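Local structure of transcription antitermination protein NusB (Thermotoga maritima, 1TZV) at residues R9-K14 and Q29-I34. The protein probably acts in transcription antitermination, binding the boxA antiterminator sequence of ribosomal RNA operons, and exists as a monomer in equilibrium with a homodimer. Residues are numbered along the deposited sequence; the frame is centred on the assembly and turned at random. Where two conformers were deposited one is given.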
loop_
_atom_site.group_PDB
_atom_site.type_symbol
_atom_site.label_atom_id
_atom_site.label_comp_id
_atom_site.label_asym_id
_atom_site.label_seq_id
_atom_site.Cartn_x
_atom_site.Cartn_y
_atom_site.Cartn_z
ATOM N N ARG A 9 8.893 -0.059 -0.547
ATOM C CA ARG A 9 7.451 -0.254 -0.541
ATOM C C ARG A 9 7.066 -1.707 -0.329
ATOM O O ARG A 9 6.057 -1.987 0.334
ATOM C CB ARG A 9 6.811 0.261 -1.833
ATOM C CG ARG A 9 5.301 0.349 -1.738
ATOM C CD ARG A 9 4.654 0.665 -3.063
ATOM N NE ARG A 9 4.920 2.012 -3.558
ATOM C CZ ARG A 9 5.757 2.288 -4.547
ATOM N NH1 ARG A 9 6.444 1.327 -5.148
ATOM N NH2 ARG A 9 5.849 3.530 -4.988
ATOM N N LEU A 10 7.848 -2.630 -0.883
ATOM C CA LEU A 10 7.550 -4.047 -0.696
ATOM C C LEU A 10 7.701 -4.444 0.769
ATOM O O LEU A 10 6.990 -5.322 1.246
ATOM C CB LEU A 10 8.456 -4.931 -1.560
ATOM C CG LEU A 10 7.975 -5.288 -2.970
ATOM C CD1 LEU A 10 9.092 -6.062 -3.654
ATOM C CD2 LEU A 10 6.665 -6.101 -2.930
ATOM N N ALA A 11 8.624 -3.814 1.491
ATOM C CA ALA A 11 8.794 -4.146 2.915
ATOM C C ALA A 11 7.523 -3.742 3.674
ATOM O O ALA A 11 7.079 -4.447 4.588
ATOM C CB ALA A 11 10.018 -3.418 3.503
ATOM N N VAL A 12 6.955 -2.591 3.309
ATOM C CA VAL A 12 5.717 -2.118 3.922
ATOM C C VAL A 12 4.613 -3.145 3.623
ATOM O O VAL A 12 3.872 -3.565 4.522
ATOM C CB VAL A 12 5.328 -0.717 3.363
ATOM C CG1 VAL A 12 3.982 -0.318 3.891
ATOM C CG2 VAL A 12 6.374 0.319 3.760
ATOM N N PHE A 13 4.526 -3.559 2.361
ATOM C CA PHE A 13 3.528 -4.545 1.984
ATOM C C PHE A 13 3.728 -5.843 2.759
ATOM O O PHE A 13 2.758 -6.405 3.257
ATOM C CB PHE A 13 3.570 -4.836 0.488
ATOM C CG PHE A 13 2.657 -5.955 0.096
ATOM C CD1 PHE A 13 1.287 -5.750 0.027
ATOM C CD2 PHE A 13 3.151 -7.233 -0.076
ATOM C CE1 PHE A 13 0.414 -6.826 -0.198
ATOM C CE2 PHE A 13 2.294 -8.315 -0.302
ATOM C CZ PHE A 13 0.923 -8.106 -0.360
ATOM N N LYS A 14 4.964 -6.324 2.863
ATOM C CA LYS A 14 5.205 -7.558 3.602
ATOM C C LYS A 14 4.773 -7.457 5.057
ATOM O O LYS A 14 4.249 -8.425 5.613
ATOM C CB LYS A 14 6.677 -7.957 3.504
ATOM C CG LYS A 14 7.098 -8.358 2.099
ATOM C CD LYS A 14 8.551 -8.814 2.051
ATOM C CE LYS A 14 9.497 -7.690 2.433
ATOM N NZ LYS A 14 10.906 -8.149 2.517
ATOM N N GLN A 29 6.242 -3.535 14.949
ATOM C CA GLN A 29 7.221 -4.546 15.334
ATOM C C GLN A 29 7.461 -5.528 14.204
ATOM O O GLN A 29 8.585 -5.965 13.962
ATOM C CB GLN A 29 6.759 -5.303 16.585
ATOM C CG GLN A 29 7.179 -4.628 17.879
ATOM C CD GLN A 29 8.690 -4.475 17.984
ATOM O OE1 GLN A 29 9.425 -5.463 18.039
ATOM N NE2 GLN A 29 9.159 -3.232 18.004
ATOM N N ILE A 30 6.391 -5.883 13.500
ATOM C CA ILE A 30 6.531 -6.790 12.372
ATOM C C ILE A 30 7.446 -6.151 11.318
ATOM O O ILE A 30 8.307 -6.819 10.771
ATOM C CB ILE A 30 5.165 -7.122 11.759
ATOM C CG1 ILE A 30 4.359 -7.952 12.770
ATOM C CG2 ILE A 30 5.351 -7.884 10.459
ATOM C CD1 ILE A 30 2.940 -8.258 12.335
ATOM N N LEU A 31 7.267 -4.857 11.049
ATOM C CA LEU A 31 8.133 -4.195 10.068
ATOM C C LEU A 31 9.593 -4.253 10.517
ATOM O O LEU A 31 10.488 -4.468 9.701
ATOM C CB LEU A 31 7.722 -2.733 9.846
ATOM C CG LEU A 31 8.662 -1.957 8.907
ATOM C CD1 LEU A 31 8.585 -2.533 7.494
ATOM C CD2 LEU A 31 8.312 -0.486 8.889
ATOM N N GLU A 32 9.843 -4.065 11.814
ATOM C CA GLU A 32 11.227 -4.118 12.304
ATOM C C GLU A 32 11.912 -5.472 12.080
ATOM O O GLU A 32 13.141 -5.535 11.965
ATOM C CB GLU A 32 11.297 -3.735 13.786
ATOM C CG GLU A 32 10.973 -2.262 14.056
ATOM C CD GLU A 32 11.794 -1.298 13.212
ATOM O OE1 GLU A 32 13.039 -1.408 13.174
ATOM O OE2 GLU A 32 11.194 -0.411 12.578
ATOM N N GLU A 33 11.145 -6.556 12.019
ATOM C CA GLU A 33 11.732 -7.877 11.772
ATOM C C GLU A 33 12.164 -7.972 10.305
ATOM O O GLU A 33 13.151 -8.630 9.968
ATOM C CB GLU A 33 10.724 -8.997 12.040
ATOM C CG GLU A 33 10.184 -9.080 13.461
ATOM C CD GLU A 33 9.215 -10.239 13.632
ATOM O OE1 GLU A 33 8.758 -10.787 12.606
ATOM O OE2 GLU A 33 8.906 -10.594 14.787
ATOM N N ILE A 34 11.411 -7.302 9.436
ATOM C CA ILE A 34 11.671 -7.303 7.996
ATOM C C ILE A 34 12.843 -6.398 7.638
ATOM O O ILE A 34 13.701 -6.762 6.823
ATOM C CB ILE A 34 10.393 -6.847 7.236
ATOM C CG1 ILE A 34 9.320 -7.931 7.380
ATOM C CG2 ILE A 34 10.689 -6.582 5.768
ATOM C CD1 ILE A 34 7.918 -7.429 7.119
#
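A11 meets both L31 and I34, and the axes of segments 9-14 and 29-34 approach to 9.3 Å, a spacing consistent with the small side chain of A11 at the interface. The CB of A11 lies 3.9 Å from I34 CG2, while its carbonyl O is approached by L31 CD1 at 3.8 Å. With CG anti to the backbone N (chi1 176°), the L31 side chain leans toward helix 5-19, where CD1 makes the contact; L31 also touches I51. V12 contributes little directly, its side chain turning from helix 27-34 to pack on A47, Y50 and I51 of helix 41-56, as part of the all-helical NusB fold. The N-to-C directions of the two segments differ by 131°, an inclined packing of successive helices without a hydrogen bond between the segments. The side chain of K14 passes obliquely across that of I34, CB lying 3.9 Å from I34 CD1. A bend at chi3 (-63°) puts CE 3.7 Å from I34 CG2; the ammonium group is hydrogen-bonded to Y39 OH. An alanine in place of I34 would probably open a gap beside helix 5-19, with A11 CB losing its CG2 neighbour and K14 CB and CE losing CD1 and CG2. I34 also touches A15 and Q18, further along helix 5-19.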